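Local coordinates for protein putative cytochrome P450 YjiB (Bacillus subtilis subsp. subtilis, PDB 4RM4) that probably acts as a heme-dependent monooxygenase of the cytochrome P450 family, using molecular oxygen to oxidise its substrates, at residues A[28-33]-A[49-54]; A[319-322]-A[327-330]; A[57-62]-A[308-313]; A[53-58]-A[297-302]. All blocks are in the same frame, centred on the assembly; numbering follows the deposited sequence.

Contact 1 of 4, residues A[28-33]-A[49-54]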
loop_
_atom_site.group_PDB
_atom_site.type_symbol
_atom_site.label_atom_id
_atom_site.label_comp_id
_atom_site.label_asym_id
_atom_site.label_seq_id
_atom_site.Cartn_x
_atom_site.Cartn_y
_atom_site.Cartn_z
ATOM N N PRO A 28 -0.065 0.088 -21.176
ATOM C CA PRO A 28 0.396 -0.298 -22.517
ATOM C C PRO A 28 1.823 -0.853 -22.532
ATOM O O PRO A 28 2.086 -1.848 -23.228
ATOM C CB PRO A 28 0.289 1.007 -23.307
ATOM C CG PRO A 28 -0.848 1.723 -22.654
ATOM C CD PRO A 28 -0.683 1.427 -21.167
ATOM N N TRP A 29 2.736 -0.257 -21.769
ATOM C CA TRP A 29 4.104 -0.764 -21.725
ATOM C C TRP A 29 4.179 -2.160 -21.112
ATOM O O TRP A 29 4.842 -3.035 -21.662
ATOM C CB TRP A 29 5.045 0.197 -20.998
ATOM C CG TRP A 29 6.455 -0.327 -20.911
ATOM C CD1 TRP A 29 7.330 -0.506 -21.943
ATOM C CD2 TRP A 29 7.141 -0.744 -19.726
ATOM N NE1 TRP A 29 8.519 -1.014 -21.473
ATOM C CE2 TRP A 29 8.429 -1.170 -20.115
ATOM C CE3 TRP A 29 6.792 -0.801 -18.372
ATOM C CZ2 TRP A 29 9.367 -1.637 -19.199
ATOM C CZ3 TRP A 29 7.720 -1.274 -17.467
ATOM C CH2 TRP A 29 8.991 -1.687 -17.885
ATOM N N TYR A 30 3.520 -2.360 -19.968
ATOM C CA TYR A 30 3.416 -3.694 -19.384
ATOM C C TYR A 30 2.903 -4.684 -20.439
ATOM O O TYR A 30 3.425 -5.784 -20.576
ATOM C CB TYR A 30 2.423 -3.704 -18.213
ATOM C CG TYR A 30 2.805 -2.892 -16.981
ATOM C CD1 TYR A 30 1.820 -2.376 -16.142
ATOM C CD2 TYR A 30 4.134 -2.677 -16.643
ATOM C CE1 TYR A 30 2.146 -1.641 -15.008
ATOM C CE2 TYR A 30 4.473 -1.952 -15.506
ATOM C CZ TYR A 30 3.471 -1.434 -14.699
ATOM O OH TYR A 30 3.786 -0.714 -13.571
ATOM N N GLU A 31 1.849 -4.297 -21.153
ATOM C CA GLU A 31 1.253 -5.184 -22.147
ATOM C C GLU A 31 2.260 -5.567 -23.226
ATOM O O GLU A 31 2.307 -6.723 -23.652
ATOM C CB GLU A 31 -0.004 -4.577 -22.787
ATOM C CG GLU A 31 -0.624 -5.491 -23.858
ATOM C CD GLU A 31 -2.093 -5.213 -24.082
ATOM O OE1 GLU A 31 -2.580 -4.156 -23.624
ATOM O OE2 GLU A 31 -2.766 -6.053 -24.722
ATOM N N SER A 32 3.086 -4.608 -23.638
ATOM C CA SER A 32 4.108 -4.882 -24.638
ATOM C C SER A 32 5.182 -5.847 -24.104
ATOM O O SER A 32 5.627 -6.740 -24.823
ATOM C CB SER A 32 4.728 -3.585 -25.163
ATOM O OG SER A 32 5.656 -3.047 -24.251
ATOM N N MET A 33 5.580 -5.686 -22.842
ATOM C CA MET A 33 6.554 -6.600 -22.237
ATOM C C MET A 33 5.989 -8.006 -22.039
ATOM O O MET A 33 6.664 -8.990 -22.303
ATOM C CB MET A 33 7.080 -6.040 -20.904
ATOM C CG MET A 33 7.656 -4.643 -21.022
ATOM S SD MET A 33 9.207 -4.554 -21.950
ATOM C CE MET A 33 10.318 -5.411 -20.827
ATOM N N SER A 49 13.429 -8.239 -14.895
ATOM C CA SER A 49 12.045 -7.798 -14.726
ATOM C C SER A 49 11.097 -8.887 -15.229
ATOM O O SER A 49 11.307 -9.471 -16.283
ATOM C CB SER A 49 11.801 -6.474 -15.460
ATOM O OG SER A 49 12.491 -5.425 -14.800
ATOM N N VAL A 50 10.064 -9.183 -14.452
ATOM C CA VAL A 50 9.171 -10.287 -14.765
ATOM C C VAL A 50 7.746 -9.723 -14.845
ATOM O O VAL A 50 7.337 -8.990 -13.959
ATOM C CB VAL A 50 9.281 -11.417 -13.712
ATOM C CG1 VAL A 50 8.190 -12.427 -13.920
ATOM C CG2 VAL A 50 10.655 -12.099 -13.817
ATOM N N PHE A 51 7.016 -10.037 -15.917
ATOM C CA PHE A 51 5.754 -9.353 -16.212
ATOM C C PHE A 51 4.487 -10.222 -16.278
ATOM O O PHE A 51 3.381 -9.687 -16.211
ATOM C CB PHE A 51 5.872 -8.564 -17.530
ATOM C CG PHE A 51 6.851 -7.416 -17.468
ATOM C CD1 PHE A 51 6.445 -6.169 -17.033
ATOM C CD2 PHE A 51 8.179 -7.592 -17.849
ATOM C CE1 PHE A 51 7.358 -5.103 -16.964
ATOM C CE2 PHE A 51 9.090 -6.539 -17.781
ATOM C CZ PHE A 51 8.674 -5.293 -17.338
ATOM N N LEU A 52 4.637 -11.538 -16.434
ATOM C CA LEU A 52 3.467 -12.417 -16.556
ATOM C C LEU A 52 2.950 -12.865 -15.197
ATOM O O LEU A 52 3.725 -13.090 -14.273
ATOM C CB LEU A 52 3.788 -13.659 -17.403
ATOM C CG LEU A 52 4.087 -13.509 -18.898
ATOM C CD1 LEU A 52 4.447 -14.850 -19.512
ATOM C CD2 LEU A 52 2.898 -12.900 -19.637
ATOM N N TYR A 53 1.638 -13.011 -15.082
ATOM C CA TYR A 53 1.039 -13.419 -13.806
ATOM C C TYR A 53 1.681 -14.671 -13.158
ATOM O O TYR A 53 2.058 -14.648 -11.990
ATOM C CB TYR A 53 -0.471 -13.608 -13.971
ATOM C CG TYR A 53 -1.200 -13.954 -12.695
ATOM C CD1 TYR A 53 -1.817 -12.968 -11.924
ATOM C CD2 TYR A 53 -1.269 -15.271 -12.261
ATOM C CE1 TYR A 53 -2.491 -13.301 -10.743
ATOM C CE2 TYR A 53 -1.915 -15.605 -11.099
ATOM C CZ TYR A 53 -2.527 -14.626 -10.343
ATOM O OH TYR A 53 -3.181 -15.002 -9.190
ATOM N N ASP A 54 1.788 -15.779 -13.887
ATOM C CA ASP A 54 2.371 -16.974 -13.271
ATOM C C ASP A 54 3.821 -16.759 -12.811
ATOM O O ASP A 54 4.227 -17.216 -11.737
ATOM C CB ASP A 54 2.268 -18.189 -14.210
ATOM C CG ASP A 54 0.830 -18.620 -14.453
ATOM O OD1 ASP A 54 -0.060 -18.218 -13.671
ATOM O OD2 ASP A 54 0.590 -19.367 -15.423
#
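Phe51 turns its ring toward helix 27-36 because CG stands beside its backbone N (chi1 -66°), while Trp29, with CG anti to the backbone N (chi1 178°), carries its indole across the line of that ring. They form a T-shaped (edge-to-face) pair in which the rim of Phe51 points at the face of the six-membered ring of Trp29, their planes 88° apart. This is the place in the P450 fold where the N-terminal helix, usually called A, packs on the junction between a strand of the mixed sheet and helix 53-61. Trp29 CH2 comes to 3.7 Å from Phe51 CZ, and Tyr30 CD2 meets another part of the same rim, 4.0 Å from Phe51 CE1. Met33 takes one face: its CB sits over the centre of the Phe51 ring in a CH-pi contact, 3.6 Å from the centroid. Flexible methionine suits this corner, since its chain bends back so that Met33 CE reaches 3.5 Å from Phe51 CE2, with SD oblique to the ring in a Met-aromatic contact. Met33 CG meanwhile lies above the rim of the Trp29 indole, on the side Phe51 occupies. The other face of Phe51 receives the ring of Phe313, so the phenylalanine is held between helix and sheet. With an alanine here, Met33 CB and the Trp29 face would probably lose their packing partner and a gap would open beside the helix. Within the helix, Trp29 O accepts two bonds, from Met33 N at 3.0 Å and from Ser32 OG at 2.7 Å.

Contact 2 of 4, residues A[319-322]-A[327-330]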
loop_
_atom_site.group_PDB
_atom_site.type_symbol
_atom_site.label_atom_id
_atom_site.label_comp_id
_atom_site.label_asym_id
_atom_site.label_seq_id
_atom_site.Cartn_x
_atom_site.Cartn_y
_atom_site.Cartn_z
ATOM N N ARG A 319 -2.972 -7.480 -14.952
ATOM C CA ARG A 319 -3.568 -7.182 -16.261
ATOM C C ARG A 319 -3.361 -8.311 -17.268
ATOM O O ARG A 319 -3.684 -8.167 -18.456
ATOM C CB ARG A 319 -2.962 -5.903 -16.863
ATOM C CG ARG A 319 -3.091 -4.637 -16.031
ATOM C CD ARG A 319 -4.550 -4.279 -15.886
ATOM N NE ARG A 319 -4.805 -2.911 -15.433
ATOM C CZ ARG A 319 -5.130 -1.890 -16.222
ATOM N NH1 ARG A 319 -5.203 -2.051 -17.547
ATOM N NH2 ARG A 319 -5.382 -0.700 -15.683
ATOM N N ASP A 320 -2.786 -9.414 -16.807
ATOM C CA ASP A 320 -2.372 -10.499 -17.684
ATOM C C ASP A 320 -3.565 -11.282 -18.231
ATOM O O ASP A 320 -4.324 -11.880 -17.477
ATOM C CB ASP A 320 -1.401 -11.423 -16.953
ATOM C CG ASP A 320 -0.821 -12.488 -17.853
ATOM O OD1 ASP A 320 -1.315 -12.634 -19.006
ATOM O OD2 ASP A 320 0.120 -13.179 -17.408
ATOM N N GLU A 321 -3.714 -11.241 -19.552
ATOM C CA GLU A 321 -4.795 -11.905 -20.265
ATOM C C GLU A 321 -4.841 -13.418 -20.013
ATOM O O GLU A 321 -5.893 -14.043 -20.149
ATOM C CB GLU A 321 -4.643 -11.633 -21.773
ATOM C CG GLU A 321 -4.601 -10.131 -22.161
ATOM C CD GLU A 321 -3.238 -9.417 -21.942
ATOM O OE1 GLU A 321 -2.306 -9.973 -21.320
ATOM O OE2 GLU A 321 -3.106 -8.268 -22.414
ATOM N N ALA A 322 -3.699 -14.005 -19.667
ATOM C CA ALA A 322 -3.622 -15.444 -19.441
ATOM C C ALA A 322 -4.297 -15.869 -18.144
ATOM O O ALA A 322 -4.597 -17.048 -17.950
ATOM C CB ALA A 322 -2.179 -15.912 -19.467
ATOM N N PRO A 327 -8.955 -8.264 -19.235
ATOM C CA PRO A 327 -8.194 -7.587 -18.175
ATOM C C PRO A 327 -8.215 -6.067 -18.318
ATOM O O PRO A 327 -8.002 -5.358 -17.339
ATOM C CB PRO A 327 -6.774 -8.118 -18.381
ATOM C CG PRO A 327 -6.730 -8.484 -19.853
ATOM C CD PRO A 327 -8.085 -9.045 -20.132
ATOM N N HIS A 328 -8.477 -5.575 -19.525
ATOM C CA HIS A 328 -8.550 -4.133 -19.756
ATOM C C HIS A 328 -9.784 -3.498 -19.153
ATOM O O HIS A 328 -9.849 -2.276 -19.005
ATOM C CB HIS A 328 -8.545 -3.817 -21.249
ATOM C CG HIS A 328 -7.271 -4.179 -21.939
ATOM N ND1 HIS A 328 -6.128 -3.418 -21.833
ATOM C CD2 HIS A 328 -6.963 -5.213 -22.756
ATOM C CE1 HIS A 328 -5.167 -3.972 -22.550
ATOM N NE2 HIS A 328 -5.648 -5.061 -23.123
ATOM N N MET A 329 -10.775 -4.314 -18.829
ATOM C CA MET A 329 -12.035 -3.769 -18.336
ATOM C C MET A 329 -12.045 -3.634 -16.816
ATOM O O MET A 329 -11.666 -4.557 -16.098
ATOM C CB MET A 329 -13.215 -4.625 -18.799
ATOM C CG MET A 329 -13.238 -4.868 -20.300
ATOM S SD MET A 329 -13.001 -3.353 -21.257
ATOM C CE MET A 329 -14.490 -2.446 -20.840
ATOM N N PHE A 330 -12.495 -2.477 -16.339
ATOM C CA PHE A 330 -12.727 -2.274 -14.914
ATOM C C PHE A 330 -14.145 -2.728 -14.588
ATOM O O PHE A 330 -15.123 -2.025 -14.845
ATOM C CB PHE A 330 -12.494 -0.805 -14.537
ATOM C CG PHE A 330 -12.742 -0.492 -13.079
ATOM C CD1 PHE A 330 -11.849 -0.904 -12.096
ATOM C CD2 PHE A 330 -13.862 0.240 -12.695
ATOM C CE1 PHE A 330 -12.082 -0.604 -10.757
ATOM C CE2 PHE A 330 -14.107 0.531 -11.375
ATOM C CZ PHE A 330 -13.203 0.109 -10.391
HETATM O O HOH W 1 -6.542 -0.820 -19.831
#
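The backbone turns back on itself between Arg319 and Pro327, bringing their CA atoms to 5.0 Å without either segment being helix or strand. Where the two runs meet, Arg319 O lies 3.1 Å from Pro327 CB, a close carbonyl-to-CH approach, and Pro327 CG is nearly as near the same oxygen. Proline fits here because its compact ring fills the bend with carbon alone. Glu321 also meets the tip of that ring: its chain folds at chi2 (79°) and crosses the proline at about a right angle, Glu321 CG standing 3.5 Å from Pro327 CG. The carboxylate beyond it forms a salt bridge with Arg34 of helix 27-36; Glu321 OE2 stays 4.2 Å from His328 NE2, too far to bond, with carboxylate and imidazole planes steeply inclined. These residues open the long loop between helix 314-317 and helix 352-369, the P450 region that contains the meander. Its link to the core runs through helix 272-282, which carries the family's ExxR pair, Glu278 and Arg281: Pro327 O accepts from Arg281 NH2, and Arg319 NH2 donates to Phe282 O. The long Arg319 chain bends at chi2 to pass by Pro327 O, CD being 3.9 Å from it. Its NH1 donates to a water at 2.9 Å, and that water lies in the plane of the His328 ring at its edge, in a weak bond to ND1. Asp320 shapes the first run as an Asx turn: Ala322 N donates to Asp320 OD1 at 2.8 Å, nearly straight (167°) but arriving from above the carboxylate plane.

Contact 3 of 4, residues A[57-62]-A[308-313]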
loop_
_atom_site.group_PDB
_atom_site.type_symbol
_atom_site.label_atom_id
_atom_site.label_comp_id
_atom_site.label_asym_id
_atom_site.label_seq_id
_atom_site.Cartn_x
_atom_site.Cartn_y
_atom_site.Cartn_z
ATOM N N LYS A 57 3.846 -14.329 -9.744
ATOM C CA LYS A 57 3.319 -14.945 -8.524
ATOM C C LYS A 57 4.316 -15.962 -7.953
ATOM O O LYS A 57 4.500 -16.060 -6.731
ATOM C CB LYS A 57 1.956 -15.594 -8.795
ATOM C CG LYS A 57 1.179 -15.915 -7.532
ATOM C CD LYS A 57 -0.241 -16.341 -7.842
ATOM C CE LYS A 57 -1.063 -16.508 -6.570
ATOM N NZ LYS A 57 -2.485 -16.779 -6.928
ATOM N N LYS A 58 4.984 -16.694 -8.836
ATOM C CA LYS A 58 6.005 -17.642 -8.398
ATOM C C LYS A 58 7.177 -16.935 -7.716
ATOM O O LYS A 58 7.615 -17.352 -6.640
ATOM C CB LYS A 58 6.520 -18.479 -9.569
ATOM C CG LYS A 58 7.717 -19.356 -9.177
ATOM C CD LYS A 58 7.911 -20.536 -10.132
ATOM C CE LYS A 58 9.079 -21.423 -9.688
ATOM N NZ LYS A 58 8.818 -22.099 -8.389
ATOM N N VAL A 59 7.697 -15.879 -8.344
ATOM C CA VAL A 59 8.812 -15.126 -7.756
ATOM C C VAL A 59 8.445 -14.634 -6.350
ATOM O O VAL A 59 9.170 -14.844 -5.389
ATOM C CB VAL A 59 9.238 -13.921 -8.644
ATOM C CG1 VAL A 59 10.231 -12.993 -7.912
ATOM C CG2 VAL A 59 9.834 -14.414 -9.983
ATOM N N VAL A 60 7.280 -14.014 -6.254
ATOM C CA VAL A 60 6.837 -13.342 -5.046
ATOM C C VAL A 60 6.556 -14.342 -3.943
ATOM O O VAL A 60 6.877 -14.098 -2.793
ATOM C CB VAL A 60 5.592 -12.476 -5.356
ATOM C CG1 VAL A 60 4.881 -12.009 -4.070
ATOM C CG2 VAL A 60 6.011 -11.293 -6.243
ATOM N N GLY A 61 6.006 -15.496 -4.303
ATOM C CA GLY A 61 5.598 -16.477 -3.311
ATOM C C GLY A 61 6.626 -17.529 -2.932
ATOM O O GLY A 61 6.525 -18.163 -1.870
ATOM N N ASP A 62 7.619 -17.735 -3.789
ATOM C CA ASP A 62 8.517 -18.857 -3.584
ATOM C C ASP A 62 9.619 -18.446 -2.609
ATOM O O ASP A 62 10.681 -17.991 -3.020
ATOM C CB ASP A 62 9.093 -19.321 -4.925
ATOM C CG ASP A 62 9.829 -20.648 -4.822
ATOM O OD1 ASP A 62 10.446 -20.907 -3.771
ATOM O OD2 ASP A 62 9.778 -21.432 -5.796
ATOM N N ASP A 308 21.092 -12.829 -8.178
ATOM C CA ASP A 308 20.500 -11.857 -9.105
ATOM C C ASP A 308 19.272 -11.188 -8.503
ATOM O O ASP A 308 18.478 -11.837 -7.834
ATOM C CB ASP A 308 20.085 -12.532 -10.408
ATOM C CG ASP A 308 21.248 -12.726 -11.362
ATOM O OD1 ASP A 308 22.411 -12.542 -10.944
ATOM O OD2 ASP A 308 20.991 -13.069 -12.529
ATOM N N MET A 309 19.111 -9.895 -8.767
ATOM C CA MET A 309 17.935 -9.167 -8.312
ATOM C C MET A 309 16.817 -9.334 -9.344
ATOM O O MET A 309 17.075 -9.351 -10.541
ATOM C CB MET A 309 18.272 -7.690 -8.133
ATOM C CG MET A 309 17.066 -6.788 -7.965
ATOM S SD MET A 309 16.592 -6.616 -6.251
ATOM C CE MET A 309 18.117 -6.017 -5.531
ATOM N N VAL A 310 15.583 -9.502 -8.869
ATOM C CA VAL A 310 14.423 -9.671 -9.746
ATOM C C VAL A 310 13.326 -8.690 -9.359
ATOM O O VAL A 310 12.990 -8.563 -8.185
ATOM C CB VAL A 310 13.831 -11.092 -9.635
ATOM C CG1 VAL A 310 12.596 -11.230 -10.521
ATOM C CG2 VAL A 310 14.887 -12.147 -9.994
ATOM N N LEU A 311 12.791 -7.982 -10.348
ATOM C CA LEU A 311 11.644 -7.107 -10.147
ATOM C C LEU A 311 10.368 -7.807 -10.645
ATOM O O LEU A 311 10.248 -8.132 -11.819
ATOM C CB LEU A 311 11.855 -5.782 -10.883
ATOM C CG LEU A 311 13.028 -4.911 -10.425
ATOM C CD1 LEU A 311 13.164 -3.708 -11.356
ATOM C CD2 LEU A 311 12.836 -4.451 -8.981
ATOM N N ALA A 312 9.420 -8.045 -9.742
ATOM C CA ALA A 312 8.191 -8.744 -10.100
ATOM C C ALA A 312 7.072 -7.708 -10.160
ATOM O O ALA A 312 6.674 -7.161 -9.139
ATOM C CB ALA A 312 7.885 -9.834 -9.076
ATOM N N PHE A 313 6.614 -7.417 -11.369
ATOM C CA PHE A 313 5.593 -6.401 -11.608
ATOM C C PHE A 313 4.170 -6.887 -11.363
ATOM O O PHE A 313 3.492 -7.339 -12.277
ATOM C CB PHE A 313 5.744 -5.848 -13.042
ATOM C CG PHE A 313 6.918 -4.929 -13.195
ATOM C CD1 PHE A 313 6.760 -3.557 -13.070
ATOM C CD2 PHE A 313 8.192 -5.434 -13.420
ATOM C CE1 PHE A 313 7.851 -2.704 -13.164
ATOM C CE2 PHE A 313 9.285 -4.585 -13.526
ATOM C CZ PHE A 313 9.120 -3.227 -13.399
#
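No flat group takes part where Val59 and Val60 meet Val310 and Ala312: there is no ring face or edge to cover, only methyl groups set against methyl groups. Phe313 holds the one ring, and its CB is directed away from the helix. Val59 does most of the work. Its CG1, anti to the backbone N (chi1 170°), reaches out between two partners, lying 3.9 Å from Val310 CG1 and 4.1 Å from Ala312 CB. Val60 uses its other branch, CG2, which stands beside the backbone N and comes to 3.7 Å from Ala312 CB, so the single methyl of the alanine is touched by both valines. Small residues suit the strand at this point: with the axes of helix 57-61 and strand 309-312 only 8.7 Å apart, an alanine lets the helix settle close, while the branched valines supply the methyls that meet it. The elements run obliquely, at 121° between their directions. Apart from this patch, Lys58 NZ bridges to Asp62 OD2 at 2.8 Å, nearly head-on, joining the last helical turn to the residue after it. Leu289 and Arg291 of the adjoining strand extend the surface under the helix. Helix 53-61, the B helix of cytochromes P450, thus lies on the mixed beta sheet, and Val60, about 4 Å from the heme at its nearest side-chain atom, carries this packing to the edge of the cofactor pocket.

Contact 4 of 4, residues A[53-58]-A[297-302]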
loop_
_atom_site.group_PDB
_atom_site.type_symbol
_atom_site.label_atom_id
_atom_site.label_comp_id
_atom_site.label_asym_id
_atom_site.label_seq_id
_atom_site.Cartn_x
_atom_site.Cartn_y
_atom_site.Cartn_z
ATOM N N TYR A 53 1.638 -13.011 -15.082
ATOM C CA TYR A 53 1.039 -13.419 -13.806
ATOM C C TYR A 53 1.681 -14.671 -13.158
ATOM O O TYR A 53 2.058 -14.648 -11.990
ATOM C CB TYR A 53 -0.471 -13.608 -13.971
ATOM C CG TYR A 53 -1.200 -13.954 -12.695
ATOM C CD1 TYR A 53 -1.817 -12.968 -11.924
ATOM C CD2 TYR A 53 -1.269 -15.271 -12.261
ATOM C CE1 TYR A 53 -2.491 -13.301 -10.743
ATOM C CE2 TYR A 53 -1.915 -15.605 -11.099
ATOM C CZ TYR A 53 -2.527 -14.626 -10.343
ATOM O OH TYR A 53 -3.181 -15.002 -9.190
ATOM N N ASP A 54 1.788 -15.779 -13.887
ATOM C CA ASP A 54 2.371 -16.974 -13.271
ATOM C C ASP A 54 3.821 -16.759 -12.811
ATOM O O ASP A 54 4.227 -17.216 -11.737
ATOM C CB ASP A 54 2.268 -18.189 -14.210
ATOM C CG ASP A 54 0.830 -18.620 -14.453
ATOM O OD1 ASP A 54 -0.060 -18.218 -13.671
ATOM O OD2 ASP A 54 0.590 -19.367 -15.423
ATOM N N ASP A 55 4.607 -16.055 -13.621
ATOM C CA ASP A 55 5.994 -15.792 -13.275
ATOM C C ASP A 55 6.095 -14.865 -12.063
ATOM O O ASP A 55 6.831 -15.149 -11.107
ATOM C CB ASP A 55 6.739 -15.207 -14.474
ATOM C CG ASP A 55 6.810 -16.177 -15.639
ATOM O OD1 ASP A 55 6.653 -17.384 -15.384
ATOM O OD2 ASP A 55 7.029 -15.735 -16.790
ATOM N N VAL A 56 5.351 -13.768 -12.105
ATOM C CA VAL A 56 5.324 -12.833 -10.983
ATOM C C VAL A 56 4.906 -13.530 -9.688
ATOM O O VAL A 56 5.530 -13.351 -8.647
ATOM C CB VAL A 56 4.375 -11.641 -11.240
ATOM C CG1 VAL A 56 4.127 -10.875 -9.931
ATOM C CG2 VAL A 56 4.950 -10.716 -12.297
ATOM N N LYS A 57 3.846 -14.329 -9.744
ATOM C CA LYS A 57 3.319 -14.945 -8.524
ATOM C C LYS A 57 4.316 -15.962 -7.953
ATOM O O LYS A 57 4.500 -16.060 -6.731
ATOM C CB LYS A 57 1.956 -15.594 -8.795
ATOM C CG LYS A 57 1.179 -15.915 -7.532
ATOM C CD LYS A 57 -0.241 -16.341 -7.842
ATOM C CE LYS A 57 -1.063 -16.508 -6.570
ATOM N NZ LYS A 57 -2.485 -16.779 -6.928
ATOM N N LYS A 58 4.984 -16.694 -8.836
ATOM C CA LYS A 58 6.005 -17.642 -8.398
ATOM C C LYS A 58 7.177 -16.935 -7.716
ATOM O O LYS A 58 7.615 -17.352 -6.640
ATOM C CB LYS A 58 6.520 -18.479 -9.569
ATOM C CG LYS A 58 7.717 -19.356 -9.177
ATOM C CD LYS A 58 7.911 -20.536 -10.132
ATOM C CE LYS A 58 9.079 -21.423 -9.688
ATOM N NZ LYS A 58 8.818 -22.099 -8.389
ATOM N N THR A 297 18.159 -20.660 -10.850
ATOM C CA THR A 297 16.886 -21.282 -11.178
ATOM C C THR A 297 16.271 -20.605 -12.399
ATOM O O THR A 297 16.719 -19.542 -12.815
ATOM C CB THR A 297 15.903 -21.228 -9.995
ATOM O OG1 THR A 297 14.785 -22.082 -10.268
ATOM C CG2 THR A 297 15.418 -19.808 -9.759
ATOM N N GLU A 298 15.251 -21.220 -12.980
ATOM C CA GLU A 298 14.660 -20.656 -14.186
ATOM C C GLU A 298 13.303 -20.031 -13.921
ATOM O O GLU A 298 12.491 -20.561 -13.172
ATOM C CB GLU A 298 14.556 -21.710 -15.289
ATOM C CG GLU A 298 15.905 -22.152 -15.829
ATOM C CD GLU A 298 15.770 -23.137 -16.973
ATOM O OE1 GLU A 298 14.645 -23.269 -17.512
ATOM O OE2 GLU A 298 16.784 -23.771 -17.326
ATOM N N ILE A 299 13.066 -18.887 -14.545
ATOM C CA ILE A 299 11.768 -18.250 -14.471
ATOM C C ILE A 299 11.300 -17.984 -15.889
ATOM O O ILE A 299 11.976 -17.306 -16.651
ATOM C CB ILE A 299 11.817 -16.936 -13.673
ATOM C CG1 ILE A 299 11.995 -17.231 -12.180
ATOM C CG2 ILE A 299 10.544 -16.140 -13.890
ATOM C CD1 ILE A 299 10.785 -17.917 -11.546
ATOM N N GLY A 300 10.152 -18.550 -16.241
ATOM C CA GLY A 300 9.634 -18.447 -17.589
ATOM C C GLY A 300 10.617 -18.980 -18.611
ATOM O O GLY A 300 10.642 -18.524 -19.742
ATOM N N GLY A 301 11.446 -19.938 -18.199
ATOM C CA GLY A 301 12.427 -20.522 -19.097
ATOM C C GLY A 301 13.721 -19.735 -19.236
ATOM O O GLY A 301 14.520 -20.002 -20.132
ATOM N N HIS A 302 13.937 -18.766 -18.346
ATOM C CA HIS A 302 15.167 -17.986 -18.345
ATOM C C HIS A 302 15.960 -18.257 -17.065
ATOM O O HIS A 302 15.403 -18.233 -15.970
ATOM C CB HIS A 302 14.864 -16.485 -18.435
ATOM C CG HIS A 302 14.332 -16.044 -19.765
ATOM N ND1 HIS A 302 12.992 -16.097 -20.086
ATOM C CD2 HIS A 302 14.960 -15.528 -20.847
ATOM C CE1 HIS A 302 12.818 -15.640 -21.317
ATOM N NE2 HIS A 302 13.995 -15.294 -21.800
#
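Asp55 and Ile299 lie side by side, their chains running opposite ways, and each owes its contact to its rotamer. Ile299 has CG1 beside its backbone N (chi1 -72°), which sends the CG2 methyl toward the helix, 4.0 Å from Asp55 CB. A second bend (chi2 -67°) brings CD1 round to the CG and CD methylenes of Lys58, 4.1 Å from each. Lys58 is extended over this length and turns only at its last torsion, taking the ammonium on to Asp62. Asp55, with CG anti to the carbonyl carbon (chi1 -64°), lays its carboxylate over Gly300: OD1 is 3.8 Å from Gly300 N, a long approach and not a bond. In the first helical turn an acidic group is likely to suit the helix dipole. Replacing Asp55 by an alanine removes the carboxylate, and would probably open a gap over Gly300 and leave the turn less tightly packed. Gly300 suits its place, since a CB there would come 2.8 Å from Asp55 OD2 and phi is positive; at Gly301 one would jam against the preceding carbonyl O. The two form the corner of a type I' turn, closing the hairpin of strands 297-299 and 302-304 against the P450 B helix.

Overall arrangement
Helix 53-61 runs through contacts 1, 3 and 4: contact 1 includes its start, contact 4 its side against the 297-304 hairpin, and contact 3 its sheet-facing side. Contacts 1 and 3 are further joined through neighbouring strands 47-50 and 309-312. Contact 2 belongs to the loop after helix 314-317, yet it touches contacts 1 and 4 through Asp320 OD2, 2.8 Å from Tyr53 N. Chemistry follows position. Contact 3, wholly buried beside the heme, is aliphatic; contact 1, partly buried, is aromatic, with one methionine; contact 2 sets a buried proline beside a buried arginine, with Glu321 and His328 more exposed; contact 4, the farthest from the chain centre, mixes aliphatic, charged and glycine surfaces.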